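PDB 3BLX: isocitrate dehydrogenase [NAD] subunit 2 from Saccharomyces cerevisiae, which catalyses, as part of an octamer with subunit 1, the NAD+-dependent oxidative decarboxylation of isocitrate to 2-oxoglutarate in the citric acid cycle. Local coordinates for residues S39-F44 with I51-C56; R114-I119 with G256-S261; E120-T125 with E331-D336; R167-A172 with G198-V203; Y171-A176 with P182-V187. All coordinates share one frame; numbering follows the deposited sequence.

Interaction 1: residues S39-F44 with I51-C56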
# COMPACT_ATOMS: atom_id res chain seq x y z
N SER B 39 32.14 -31.57 39.35
CA SER B 39 33.53 -31.21 39.58
C SER B 39 33.73 -30.27 40.77
O SER B 39 34.78 -30.28 41.41
CB SER B 39 34.12 -30.54 38.35
OG SER B 39 35.26 -29.81 38.73
N VAL B 40 32.73 -29.45 41.06
CA VAL B 40 32.87 -28.52 42.17
C VAL B 40 32.72 -29.24 43.49
O VAL B 40 33.38 -28.91 44.46
CB VAL B 40 31.87 -27.37 42.10
CG1 VAL B 40 31.94 -26.52 43.37
CG2 VAL B 40 32.12 -26.53 40.85
N LYS B 41 31.85 -30.24 43.52
CA LYS B 41 31.60 -31.01 44.72
C LYS B 41 32.81 -31.90 45.08
O LYS B 41 33.17 -32.04 46.25
CB LYS B 41 30.32 -31.84 44.55
CG LYS B 41 29.06 -31.01 44.37
CD LYS B 41 27.84 -31.88 44.01
CE LYS B 41 26.55 -31.06 44.11
NZ LYS B 41 25.33 -31.89 44.21
N LYS B 42 33.43 -32.49 44.06
CA LYS B 42 34.60 -33.36 44.24
C LYS B 42 35.84 -32.60 44.72
O LYS B 42 36.74 -33.19 45.32
CB LYS B 42 34.93 -34.09 42.93
CG LYS B 42 33.91 -35.16 42.51
CD LYS B 42 34.40 -35.98 41.30
CE LYS B 42 33.40 -37.06 40.93
NZ LYS B 42 33.89 -37.88 39.78
N ILE B 43 35.89 -31.30 44.44
CA ILE B 43 37.00 -30.46 44.86
C ILE B 43 36.68 -29.80 46.19
O ILE B 43 37.57 -29.35 46.90
CB ILE B 43 37.30 -29.39 43.80
CG1 ILE B 43 37.66 -30.05 42.48
CG2 ILE B 43 38.42 -28.49 44.22
CD1 ILE B 43 38.24 -29.08 41.46
N PHE B 44 35.40 -29.75 46.54
CA PHE B 44 34.99 -29.18 47.81
C PHE B 44 35.06 -30.25 48.90
O PHE B 44 35.35 -29.96 50.06
CB PHE B 44 33.59 -28.56 47.71
CG PHE B 44 33.58 -27.05 47.52
CD1 PHE B 44 34.43 -26.44 46.60
CD2 PHE B 44 32.73 -26.24 48.26
CE1 PHE B 44 34.42 -25.07 46.43
CE2 PHE B 44 32.73 -24.87 48.08
CZ PHE B 44 33.58 -24.29 47.17
N ILE B 51 30.75 -27.59 54.02
CA ILE B 51 29.58 -27.31 53.20
C ILE B 51 28.82 -28.57 52.77
O ILE B 51 29.40 -29.52 52.24
CB ILE B 51 29.98 -26.48 51.94
CG1 ILE B 51 30.54 -25.12 52.34
CG2 ILE B 51 28.79 -26.30 51.00
CD1 ILE B 51 31.21 -24.40 51.22
N GLU B 52 27.51 -28.55 53.00
CA GLU B 52 26.60 -29.56 52.47
C GLU B 52 25.67 -28.90 51.45
O GLU B 52 25.09 -27.84 51.72
CB GLU B 52 25.79 -30.19 53.61
CG GLU B 52 24.98 -29.19 54.42
CD GLU B 52 24.32 -29.80 55.63
OE1 GLU B 52 24.97 -30.60 56.35
OE2 GLU B 52 23.14 -29.46 55.88
N TRP B 53 25.54 -29.51 50.28
CA TRP B 53 24.73 -28.95 49.21
C TRP B 53 23.22 -29.13 49.40
O TRP B 53 22.78 -29.53 50.47
CB TRP B 53 25.18 -29.56 47.89
CG TRP B 53 26.66 -29.39 47.67
CD1 TRP B 53 27.59 -30.38 47.54
CD2 TRP B 53 27.37 -28.15 47.55
NE1 TRP B 53 28.83 -29.84 47.34
CE2 TRP B 53 28.73 -28.47 47.34
CE3 TRP B 53 27.00 -26.80 47.60
CZ2 TRP B 53 29.71 -27.50 47.18
CZ3 TRP B 53 27.98 -25.84 47.43
CH2 TRP B 53 29.31 -26.19 47.22
N GLU B 54 22.45 -28.82 48.37
CA GLU B 54 20.99 -28.86 48.46
C GLU B 54 20.38 -28.48 47.12
O GLU B 54 19.58 -27.56 47.04
CB GLU B 54 20.50 -27.90 49.55
CG GLU B 54 19.02 -28.05 49.91
CD GLU B 54 18.61 -27.26 51.15
OE1 GLU B 54 19.50 -26.86 51.93
OE2 GLU B 54 17.39 -27.05 51.36
N SER B 55 20.74 -29.21 46.08
CA SER B 55 20.36 -28.84 44.71
C SER B 55 18.92 -28.38 44.57
O SER B 55 18.00 -29.09 44.96
CB SER B 55 20.67 -29.98 43.74
OG SER B 55 20.38 -31.24 44.33
N CYS B 56 18.73 -27.19 44.00
CA CYS B 56 17.41 -26.59 43.78
C CYS B 56 17.03 -26.64 42.31
O CYS B 56 17.89 -26.65 41.44
CB CYS B 56 17.41 -25.13 44.20
SG CYS B 56 17.89 -24.81 45.90

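Interaction 2: residues R114-I119 with G256-S261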
# COMPACT_ATOMS: atom_id res chain seq x y z
N ARG B 114 31.81 -8.41 38.77
CA ARG B 114 32.43 -9.09 37.62
C ARG B 114 33.92 -8.85 37.55
O ARG B 114 34.35 -7.83 36.99
CB ARG B 114 31.83 -8.58 36.32
CG ARG B 114 30.57 -9.28 35.87
CD ARG B 114 30.90 -10.48 35.05
NE ARG B 114 30.05 -10.55 33.87
CZ ARG B 114 30.50 -10.57 32.62
NH1 ARG B 114 31.78 -10.57 32.36
NH2 ARG B 114 29.64 -10.62 31.62
N PRO B 115 34.73 -9.78 38.10
CA PRO B 115 36.20 -9.79 38.02
C PRO B 115 36.66 -10.22 36.65
O PRO B 115 36.05 -11.12 36.10
CB PRO B 115 36.59 -10.88 39.01
CG PRO B 115 35.41 -11.07 39.87
CD PRO B 115 34.25 -10.86 38.98
N ALA B 116 37.69 -9.60 36.09
CA ALA B 116 38.34 -10.17 34.91
C ALA B 116 39.85 -10.22 35.10
O ALA B 116 40.51 -9.20 34.94
CB ALA B 116 37.97 -9.38 33.67
N LYS B 117 40.39 -11.39 35.46
CA LYS B 117 41.83 -11.53 35.69
C LYS B 117 42.52 -12.43 34.67
O LYS B 117 41.94 -13.42 34.23
CB LYS B 117 42.15 -11.97 37.13
CG LYS B 117 43.60 -11.63 37.54
CD LYS B 117 43.89 -11.85 39.04
CE LYS B 117 44.23 -13.30 39.38
NZ LYS B 117 44.51 -13.51 40.84
N SER B 118 43.74 -12.06 34.28
CA SER B 118 44.60 -12.92 33.47
C SER B 118 45.01 -14.17 34.26
O SER B 118 45.06 -14.14 35.51
CB SER B 118 45.84 -12.16 33.03
OG SER B 118 45.54 -11.31 31.94
N ILE B 119 45.25 -15.27 33.54
CA ILE B 119 45.73 -16.50 34.17
C ILE B 119 47.24 -16.59 34.02
O ILE B 119 47.77 -16.54 32.90
CB ILE B 119 45.09 -17.76 33.55
CG1 ILE B 119 43.57 -17.76 33.73
CG2 ILE B 119 45.71 -19.01 34.15
CD1 ILE B 119 43.10 -17.59 35.19
N GLY B 256 36.85 -9.78 27.55
CA GLY B 256 37.56 -9.87 26.29
C GLY B 256 39.04 -9.53 26.48
O GLY B 256 39.90 -10.01 25.74
N LEU B 257 39.33 -8.71 27.49
CA LEU B 257 40.70 -8.34 27.76
C LEU B 257 41.40 -9.49 28.48
O LEU B 257 42.52 -9.86 28.14
CB LEU B 257 40.77 -7.06 28.58
CG LEU B 257 40.39 -5.81 27.80
CD1 LEU B 257 40.32 -4.58 28.69
CD2 LEU B 257 41.33 -5.62 26.63
N SER B 258 40.73 -10.07 29.45
CA SER B 258 41.35 -11.09 30.27
C SER B 258 41.49 -12.44 29.58
O SER B 258 42.47 -13.14 29.80
CB SER B 258 40.61 -11.23 31.61
OG SER B 258 39.31 -11.74 31.41
N ALA B 259 40.54 -12.78 28.71
CA ALA B 259 40.46 -14.14 28.19
C ALA B 259 40.06 -14.27 26.72
O ALA B 259 40.35 -15.27 26.07
CB ALA B 259 39.52 -14.98 29.07
N GLY B 260 39.37 -13.27 26.18
CA GLY B 260 38.89 -13.35 24.81
C GLY B 260 37.53 -14.01 24.72
O GLY B 260 37.09 -14.38 23.63
N SER B 261 36.87 -14.18 25.87
CA SER B 261 35.54 -14.80 25.93
C SER B 261 35.02 -14.85 27.35
O SER B 261 35.75 -14.56 28.30
CB SER B 261 35.58 -16.23 25.39
OG SER B 261 35.99 -17.13 26.41

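Interaction 3: residues E120-T125 with E331-D336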
# COMPACT_ATOMS: atom_id res chain seq x y z
N GLU B 120 47.94 -16.69 35.15
CA GLU B 120 49.40 -16.80 35.16
C GLU B 120 49.87 -18.07 34.47
O GLU B 120 49.43 -19.17 34.80
CB GLU B 120 49.96 -16.75 36.59
CG GLU B 120 50.00 -15.35 37.18
CD GLU B 120 50.75 -14.37 36.28
OE1 GLU B 120 51.69 -14.81 35.57
OE2 GLU B 120 50.38 -13.17 36.28
N GLY B 121 50.77 -17.91 33.50
CA GLY B 121 51.27 -19.03 32.73
C GLY B 121 50.48 -19.38 31.48
O GLY B 121 50.92 -20.21 30.68
N PHE B 122 49.31 -18.77 31.31
CA PHE B 122 48.50 -19.02 30.12
C PHE B 122 48.53 -17.80 29.20
O PHE B 122 48.08 -16.72 29.56
CB PHE B 122 47.06 -19.40 30.48
CG PHE B 122 46.18 -19.65 29.29
CD1 PHE B 122 46.67 -20.31 28.17
CD2 PHE B 122 44.85 -19.25 29.29
CE1 PHE B 122 45.87 -20.54 27.06
CE2 PHE B 122 44.03 -19.48 28.18
CZ PHE B 122 44.54 -20.13 27.07
N LYS B 123 49.08 -18.01 28.00
CA LYS B 123 49.32 -16.95 27.04
C LYS B 123 48.03 -16.52 26.34
O LYS B 123 47.49 -17.22 25.48
CB LYS B 123 50.36 -17.40 26.01
CG LYS B 123 50.71 -16.37 24.93
CD LYS B 123 51.61 -15.27 25.46
CE LYS B 123 52.09 -14.36 24.34
NZ LYS B 123 50.97 -13.60 23.72
N THR B 124 47.53 -15.35 26.74
CA THR B 124 46.41 -14.73 26.04
C THR B 124 46.91 -13.45 25.40
O THR B 124 48.04 -13.02 25.63
CB THR B 124 45.25 -14.42 27.00
OG1 THR B 124 45.74 -13.69 28.14
CG2 THR B 124 44.62 -15.70 27.49
N THR B 125 46.06 -12.83 24.59
CA THR B 125 46.50 -11.67 23.83
C THR B 125 46.77 -10.42 24.68
O THR B 125 47.67 -9.65 24.39
CB THR B 125 45.61 -11.42 22.55
OG1 THR B 125 45.64 -10.04 22.20
CG2 THR B 125 44.18 -11.86 22.77
N GLU B 331 48.75 -30.21 28.63
CA GLU B 331 48.08 -31.50 28.75
C GLU B 331 46.96 -31.42 29.78
O GLU B 331 46.25 -32.40 30.04
CB GLU B 331 49.07 -32.60 29.13
CG GLU B 331 49.73 -32.42 30.49
CD GLU B 331 50.91 -31.44 30.48
OE1 GLU B 331 51.59 -31.33 29.42
OE2 GLU B 331 51.16 -30.80 31.52
N ASN B 332 46.83 -30.24 30.38
CA ASN B 332 45.64 -29.91 31.16
C ASN B 332 44.73 -28.97 30.36
O ASN B 332 44.44 -29.24 29.19
CB ASN B 332 46.05 -29.30 32.49
CG ASN B 332 46.78 -30.28 33.36
OD1 ASN B 332 46.45 -31.46 33.36
ND2 ASN B 332 47.79 -29.82 34.09
N ARG B 333 44.28 -27.88 30.97
CA ARG B 333 43.41 -26.96 30.25
C ARG B 333 42.17 -27.71 29.79
O ARG B 333 41.68 -28.59 30.49
CB ARG B 333 44.13 -26.36 29.03
CG ARG B 333 45.60 -26.03 29.23
CD ARG B 333 45.83 -24.60 29.72
NE ARG B 333 47.24 -24.21 29.64
CZ ARG B 333 47.91 -24.02 28.50
NH1 ARG B 333 47.31 -24.21 27.32
NH2 ARG B 333 49.18 -23.66 28.54
N THR B 334 41.67 -27.36 28.61
CA THR B 334 40.55 -28.05 28.00
C THR B 334 40.44 -27.57 26.56
O THR B 334 41.13 -26.65 26.17
CB THR B 334 39.23 -27.76 28.71
OG1 THR B 334 39.46 -27.49 30.09
CG2 THR B 334 38.29 -28.95 28.57
N GLY B 335 39.55 -28.18 25.78
CA GLY B 335 39.44 -27.87 24.36
C GLY B 335 39.33 -26.40 24.01
O GLY B 335 39.78 -25.96 22.94
N ASP B 336 38.73 -25.63 24.91
CA ASP B 336 38.50 -24.21 24.70
C ASP B 336 39.80 -23.39 24.79
O ASP B 336 39.99 -22.42 24.04
CB ASP B 336 37.46 -23.68 25.70
CG ASP B 336 37.67 -24.21 27.12
OD1 ASP B 336 37.47 -25.42 27.36
OD2 ASP B 336 38.01 -23.41 28.02

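Interaction 4: residues R167-A172 with G198-V203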
# COMPACT_ATOMS: atom_id res chain seq x y z
N ARG B 167 24.08 2.42 46.96
CA ARG B 167 23.83 1.04 47.33
C ARG B 167 24.71 0.13 46.54
O ARG B 167 25.38 -0.72 47.12
CB ARG B 167 22.38 0.66 47.11
CG ARG B 167 22.00 -0.61 47.82
CD ARG B 167 20.53 -0.66 48.20
NE ARG B 167 19.71 -0.81 47.01
CZ ARG B 167 18.43 -0.45 46.95
NH1 ARG B 167 17.85 0.08 48.02
NH2 ARG B 167 17.75 -0.62 45.81
N VAL B 168 24.72 0.28 45.21
CA VAL B 168 25.85 -0.24 44.43
C VAL B 168 27.08 0.57 44.71
O VAL B 168 28.18 0.05 44.61
CB VAL B 168 25.70 -0.16 42.88
CG1 VAL B 168 25.35 -1.49 42.30
CG2 VAL B 168 24.77 0.95 42.46
N ILE B 169 26.92 1.85 45.02
CA ILE B 169 28.08 2.68 45.25
C ILE B 169 28.65 2.41 46.65
O ILE B 169 29.86 2.24 46.80
CB ILE B 169 27.79 4.16 44.98
CG1 ILE B 169 27.50 4.33 43.49
CG2 ILE B 169 28.96 5.01 45.37
CD1 ILE B 169 27.10 5.72 43.09
N ARG B 170 27.79 2.30 47.66
CA ARG B 170 28.27 1.84 48.98
C ARG B 170 29.02 0.53 48.83
O ARG B 170 30.15 0.41 49.27
CB ARG B 170 27.14 1.64 50.01
CG ARG B 170 26.72 2.89 50.71
CD ARG B 170 26.21 2.60 52.09
NE ARG B 170 26.58 3.69 52.97
CZ ARG B 170 25.86 4.79 53.11
NH1 ARG B 170 24.71 4.91 52.44
NH2 ARG B 170 26.26 5.75 53.92
N TYR B 171 28.38 -0.43 48.18
CA TYR B 171 28.97 -1.75 48.04
C TYR B 171 30.29 -1.67 47.33
O TYR B 171 31.18 -2.43 47.63
CB TYR B 171 28.03 -2.71 47.31
CG TYR B 171 28.56 -4.12 47.30
CD1 TYR B 171 28.25 -5.00 48.33
CD2 TYR B 171 29.38 -4.56 46.27
CE1 TYR B 171 28.74 -6.29 48.33
CE2 TYR B 171 29.89 -5.85 46.28
CZ TYR B 171 29.57 -6.70 47.31
OH TYR B 171 30.07 -7.98 47.32
N ALA B 172 30.43 -0.74 46.39
CA ALA B 172 31.66 -0.65 45.62
C ALA B 172 32.78 -0.19 46.50
O ALA B 172 33.90 -0.64 46.35
CB ALA B 172 31.53 0.28 44.44
N GLY B 198 24.67 12.68 36.15
CA GLY B 198 24.89 13.66 37.19
C GLY B 198 24.40 13.18 38.55
O GLY B 198 24.99 13.53 39.56
N LEU B 199 23.32 12.40 38.59
CA LEU B 199 22.76 11.98 39.87
C LEU B 199 23.60 10.86 40.45
O LEU B 199 23.81 10.77 41.66
CB LEU B 199 21.29 11.56 39.73
CG LEU B 199 20.63 10.77 40.86
CD1 LEU B 199 19.14 10.92 40.78
CD2 LEU B 199 20.99 9.29 40.81
N PHE B 200 24.08 10.00 39.57
CA PHE B 200 24.89 8.87 39.96
C PHE B 200 26.22 9.35 40.51
O PHE B 200 26.66 8.84 41.52
CB PHE B 200 25.12 7.96 38.77
CG PHE B 200 25.66 6.62 39.13
CD1 PHE B 200 24.84 5.64 39.66
CD2 PHE B 200 26.99 6.32 38.90
CE1 PHE B 200 25.34 4.38 39.98
CE2 PHE B 200 27.50 5.06 39.21
CZ PHE B 200 26.66 4.08 39.76
N VAL B 201 26.85 10.33 39.86
CA VAL B 201 28.11 10.90 40.32
C VAL B 201 27.94 11.66 41.64
O VAL B 201 28.78 11.55 42.52
CB VAL B 201 28.74 11.85 39.27
CG1 VAL B 201 29.87 12.67 39.89
CG2 VAL B 201 29.26 11.05 38.08
N ASN B 202 26.86 12.42 41.80
CA ASN B 202 26.61 13.15 43.04
C ASN B 202 26.45 12.21 44.21
O ASN B 202 26.92 12.50 45.29
CB ASN B 202 25.37 14.05 42.95
CG ASN B 202 25.62 15.30 42.13
OD1 ASN B 202 26.75 15.59 41.74
ND2 ASN B 202 24.55 16.05 41.86
N VAL B 203 25.77 11.10 44.00
CA VAL B 203 25.57 10.12 45.04
C VAL B 203 26.91 9.51 45.45
O VAL B 203 27.13 9.18 46.62
CB VAL B 203 24.61 9.03 44.54
CG1 VAL B 203 24.82 7.73 45.28
CG2 VAL B 203 23.20 9.49 44.67

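Interaction 5: residues Y171-A176 with P182-V187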
# COMPACT_ATOMS: atom_id res chain seq x y z
N TYR B 171 28.38 -0.43 48.18
CA TYR B 171 28.97 -1.75 48.04
C TYR B 171 30.29 -1.67 47.33
O TYR B 171 31.18 -2.43 47.63
CB TYR B 171 28.03 -2.71 47.31
CG TYR B 171 28.56 -4.12 47.30
CD1 TYR B 171 28.25 -5.00 48.33
CD2 TYR B 171 29.38 -4.56 46.27
CE1 TYR B 171 28.74 -6.29 48.33
CE2 TYR B 171 29.89 -5.85 46.28
CZ TYR B 171 29.57 -6.70 47.31
OH TYR B 171 30.07 -7.98 47.32
N ALA B 172 30.43 -0.74 46.39
CA ALA B 172 31.66 -0.65 45.62
C ALA B 172 32.78 -0.19 46.50
O ALA B 172 33.90 -0.64 46.35
CB ALA B 172 31.53 0.28 44.44
N PHE B 173 32.47 0.73 47.39
CA PHE B 173 33.45 1.21 48.36
C PHE B 173 33.88 0.08 49.32
O PHE B 173 35.05 -0.27 49.39
CB PHE B 173 32.90 2.41 49.14
CG PHE B 173 33.02 3.72 48.40
CD1 PHE B 173 31.90 4.49 48.11
CD2 PHE B 173 34.26 4.18 47.99
CE1 PHE B 173 32.02 5.70 47.44
CE2 PHE B 173 34.38 5.39 47.30
CZ PHE B 173 33.25 6.14 47.02
N GLU B 174 32.92 -0.51 50.02
CA GLU B 174 33.14 -1.60 50.97
C GLU B 174 33.80 -2.84 50.36
O GLU B 174 34.42 -3.63 51.06
CB GLU B 174 31.83 -1.98 51.65
CG GLU B 174 31.18 -0.83 52.35
CD GLU B 174 30.54 -1.20 53.66
OE1 GLU B 174 29.30 -1.05 53.76
OE2 GLU B 174 31.27 -1.64 54.59
N TYR B 175 33.70 -2.98 49.06
CA TYR B 175 34.33 -4.08 48.37
C TYR B 175 35.76 -3.70 47.98
O TYR B 175 36.63 -4.55 47.87
CB TYR B 175 33.51 -4.47 47.13
CG TYR B 175 34.00 -5.71 46.42
CD1 TYR B 175 34.88 -5.63 45.34
CD2 TYR B 175 33.59 -6.98 46.84
CE1 TYR B 175 35.34 -6.77 44.69
CE2 TYR B 175 34.03 -8.13 46.21
CZ TYR B 175 34.91 -8.02 45.13
OH TYR B 175 35.36 -9.18 44.51
N ALA B 176 36.00 -2.42 47.75
CA ALA B 176 37.35 -1.99 47.45
C ALA B 176 38.20 -2.09 48.72
O ALA B 176 39.32 -2.61 48.70
CB ALA B 176 37.33 -0.60 46.91
N PRO B 182 42.88 1.01 46.61
CA PRO B 182 42.84 2.43 46.95
C PRO B 182 41.68 3.18 46.26
O PRO B 182 40.95 3.89 46.96
CB PRO B 182 44.20 2.97 46.45
CG PRO B 182 44.96 1.80 45.94
CD PRO B 182 44.01 0.66 45.73
N ARG B 183 41.52 3.01 44.93
CA ARG B 183 40.59 3.84 44.14
C ARG B 183 39.29 3.15 43.80
O ARG B 183 39.29 2.00 43.40
CB ARG B 183 41.20 4.27 42.81
CG ARG B 183 42.65 4.59 42.85
CD ARG B 183 43.28 4.12 41.57
NE ARG B 183 42.95 4.95 40.41
CZ ARG B 183 43.18 4.60 39.15
NH1 ARG B 183 43.73 3.43 38.88
NH2 ARG B 183 42.87 5.42 38.16
N VAL B 184 38.17 3.87 43.93
CA VAL B 184 36.96 3.46 43.24
C VAL B 184 36.67 4.50 42.17
O VAL B 184 36.64 5.69 42.43
CB VAL B 184 35.75 3.21 44.15
CG1 VAL B 184 36.19 2.96 45.58
CG2 VAL B 184 34.77 4.33 44.05
N ILE B 185 36.53 4.01 40.96
CA ILE B 185 36.25 4.85 39.80
C ILE B 185 34.78 4.73 39.39
O ILE B 185 34.31 3.64 39.04
CB ILE B 185 37.12 4.41 38.63
CG1 ILE B 185 38.59 4.54 39.02
CG2 ILE B 185 36.76 5.21 37.40
CD1 ILE B 185 39.54 4.04 37.98
N VAL B 186 34.04 5.83 39.47
CA VAL B 186 32.70 5.87 38.91
C VAL B 186 32.82 6.18 37.43
O VAL B 186 33.43 7.18 37.05
CB VAL B 186 31.83 6.94 39.57
CG1 VAL B 186 30.61 7.13 38.73
CG2 VAL B 186 31.42 6.53 40.95
N VAL B 187 32.27 5.30 36.60
CA VAL B 187 32.20 5.47 35.14
C VAL B 187 30.82 5.97 34.71
O VAL B 187 29.80 5.45 35.15
CB VAL B 187 32.54 4.15 34.40
CG1 VAL B 187 32.28 4.28 32.92
CG2 VAL B 187 33.97 3.80 34.61

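Interaction 1: residues S39-F44 with I51-C56
Lys-41 and Trp-53, with CA atoms 8.5 Å apart, and Phe-44 and Ile-51, with CA atoms 7.9 Å apart, set the spacing at which the C-terminal turns of helix 33-45 lie beside the chain of 51-56; no hydrogen bond crosses between them, so side chains make the contact. The Trp-53 indole is its centre. Lys-41 turns CG anti to its carbonyl carbon (chi1 -63°) and then runs extended, which lays its methylenes along the pyrrole part of the indole, the two side chains sliding past each other in opposite directions. CG comes to 3.2 Å from Trp-53 NE1, and Lys-41 CE stands over the five-membered ring, 4.0 Å from its centroid and 29° off the normal, a CH-pi contact. On the opposite face, toward the rim, rests CG2 of Ile-51. Beyond the benzo part comes Phe-44: its CD2 is 3.4 Å from Trp-53 CZ2, and the ring planes, 36° apart, meet obliquely. CD1 of Ile-51 completes the cluster at the edge of the Phe-44 ring, 3.5 Å from CE2. The ammonium group of Lys-41 continues past the indole to a salt bridge with Glu-28 and a cation-pi contact with Phe-26, whose ring also meets Trp-53 edge-to-face. A serine in place of Trp-53 would probably open a gap beside the Lys-41 methylenes and take from Phe-44 CD2 its neighbour on the indole side. Helix 33-45 links the parallel, neighbouring strands 22-23 and 51-52, so the arrangement is the helix-to-strand packing of a beta-alpha-beta crossover.

Interaction 2: residues R114-I119 with G256-S261
Ser-258 meets Ala-116, Lys-117 and Ser-118 where helix 244-258 runs out beside the end of strand 109-117, and the rest of 256-261 leads up to this residue and away from it. Before it, Leu-257 turns to other neighbours, packing on Tyr-126 and Leu-131 and on Val-224 of a neighbouring subunit 1. At Ser-258 the backbones close in, its CA lying 4.9 Å from the CA of Ser-118. Its CB points at the strand and reaches 3.7 Å from Lys-117 O, while OG comes to 3.5 Å from Ala-116 CB; these are van der Waals contacts, since no hydrogen bond joins the two segments. OG sits between the backbone N and the carbonyl carbon (chi1 66°), a setting that also allows a weak hydrogen bond back to Ser-255 O in the preceding turn. The carbonyl O of Ser-258 is 4.2 Å from Ser-118 OG, too far for a bond, and that hydroxyl instead bonds weakly to Val-129 N. This is a helix lying against a strand of the central mixed sheet, and by similarity to relatives it adjoins the active site: helix 244-258 bears the probable magnesium ligands Asp-248 and Asp-252, and the probable substrate-binding Arg-114, earlier on the strand, forms a salt bridge from NH2 to Asp-252 OD1. Ala-259 is the first residue to leave helical backbone angles. Gly-260 follows at a positive phi of 87°, where a side chain would press on the carbonyl O of Ala-259, so the turn calls for glycine. Ser-261 then bonds through OG to the backbone N of Gly-263.

Interaction 3: residues E120-T125 with E331-D336
Phe-122 and Arg-333 make the contact almost by themselves, a phenyl ring against a guanidinium group. CD1 of Phe-122 lies 3.9 Å from Arg-333 CZ, directly above the centre of the guanidinium plane, and CE1 of the same ring is 4.0 Å from NH1. The aromatic ring does not lie flat on the guanidinium: the two planes are 39° apart and the side chains pass obliquely, so only CD1 and CE1 of the ring come close to the arginine head, CD1 over its face. Phe-122 reaches across by extending CG opposite its backbone N (chi1 179°), whereas the arginine chain bends at chi2 (-91°) before presenting its head. At the margin, Gly-121 O is 4.4 Å from Arg-333 NH2, beyond bonding distance. Two connections of the fold are thereby joined. Residues 120-125 belong to the loop of a beta hairpin whose strands, 109-117 and 130-136, are antiparallel neighbours in the central sheet, and residues 331-336 belong to the link between helices 312-326 and 343-352; by comparison with the wider family, the two probably lie in different domains. In the next shell, NE of Arg-333 donates a hydrogen bond to Ala-327 O, which fixes the root of the guanidinium and helps set its turn. Leu-337 packs on the phenyl ring from the same connection as the arginine. Asn-332 is tied through its backbone to Thr-340 and Ala-341, while on the hairpin side Thr-125 packs on Arg-119 of a neighbouring subunit 1.

Interaction 4: residues R167-A172 with G198-V203
Ile-169 drives its CD1 methyl onto one face of the Phe-200 ring, 3.8 Å from the centroid and only 13° off the normal, a well-centred CH-pi contact. The same methyl lies 3.7 Å from Val-203 CG1 and 3.5 Å from Phe-200 O, so it is in contact with ring, backbone and valine at once. Phe-200 holds CG anti to its backbone N (chi1 -166°), which swings the ring over toward helix 162-178. Val-168 closes the edge more loosely, with CG2 4.3 Å from Phe-200 CE1. Away from this buried patch the surfaces turn polar: Asn-202 faces solvent, and partly exposed Arg-170 forms salt bridges with Glu-210 and Glu-166. Replacing Phe-200 with an alanine would probably leave a gap over the Ile-169 methyl and take from Val-168 CG2 its neighbour at the ring edge. The local helix axes approach to 10.5 Å and cross at -41°, a separation bridged by side chains, with no hydrogen bond between the helices. Helix 195-208 joins the parallel, adjacent strands 183-188 and 215-220, so helix 162-178 here packs against the connecting helix of a beta-alpha-beta crossover.

Interaction 5: residues Y171-A176 with P182-V187
Ala-176, whose CB rests on Val-184, gives its backbone N to two carbonyls of the preceding turn, Ala-172 O at 3.1 Å and, more weakly, Phe-173 O at 2.9 Å. This turn belongs to helix 162-178, which packs against strand 183-188 in the alpha/beta manner of the family: the chain reverses in a short connection, the local axes run nearly antiparallel at 154°, and they approach to 8.7 Å. Val-184 supplies the strand's share of the contact. Its CG1 meets the helix, 4.0 Å from Ala-176 CB, with Ala-172 O a more distant neighbour. Phe-173 sets CG anti to its carbonyl carbon (chi1 -81°), a turn that carries the ring to the valine, the two side chains crossing at about a right angle. Leu-216 on the next strand touches both residues, and Tyr-211 meets the Phe-173 ring with nearly parallel planes. On the other side of the strand, Arg-183 pairs with Asp-237 and Glu-217. Both methyls of Val-184 meet the CD2-CE2 side of the Phe-173 ring obliquely, CG1 3.3 Å from CD2 and CG2 3.4 Å from CE2.

Overall arrangement
Interactions 4 and 5 are continuous: they share Tyr-171 and Ala-172 of helix 162-178, and Phe-200 CD2 lies 3.7 Å from Val-186 CG1. Interactions 2 and 3 also touch, Ser-258 O being 3.7 Å from Thr-124 OG1, with centres 12 Å apart. Interaction 5 reaches the same central sheet as interaction 2, their nearest atoms about 5 Å apart. Interaction 1 stands apart, its centre 36 Å from that of interaction 4 across the chain's centre. Interaction 2 holds Arg-114 of the probable substrate site, and the side chain of Val-168 in interaction 4 is about 6 Å from that of Arg-135, likewise probable; the Ala-172 side chain of interaction 5 is about 10 Å from it.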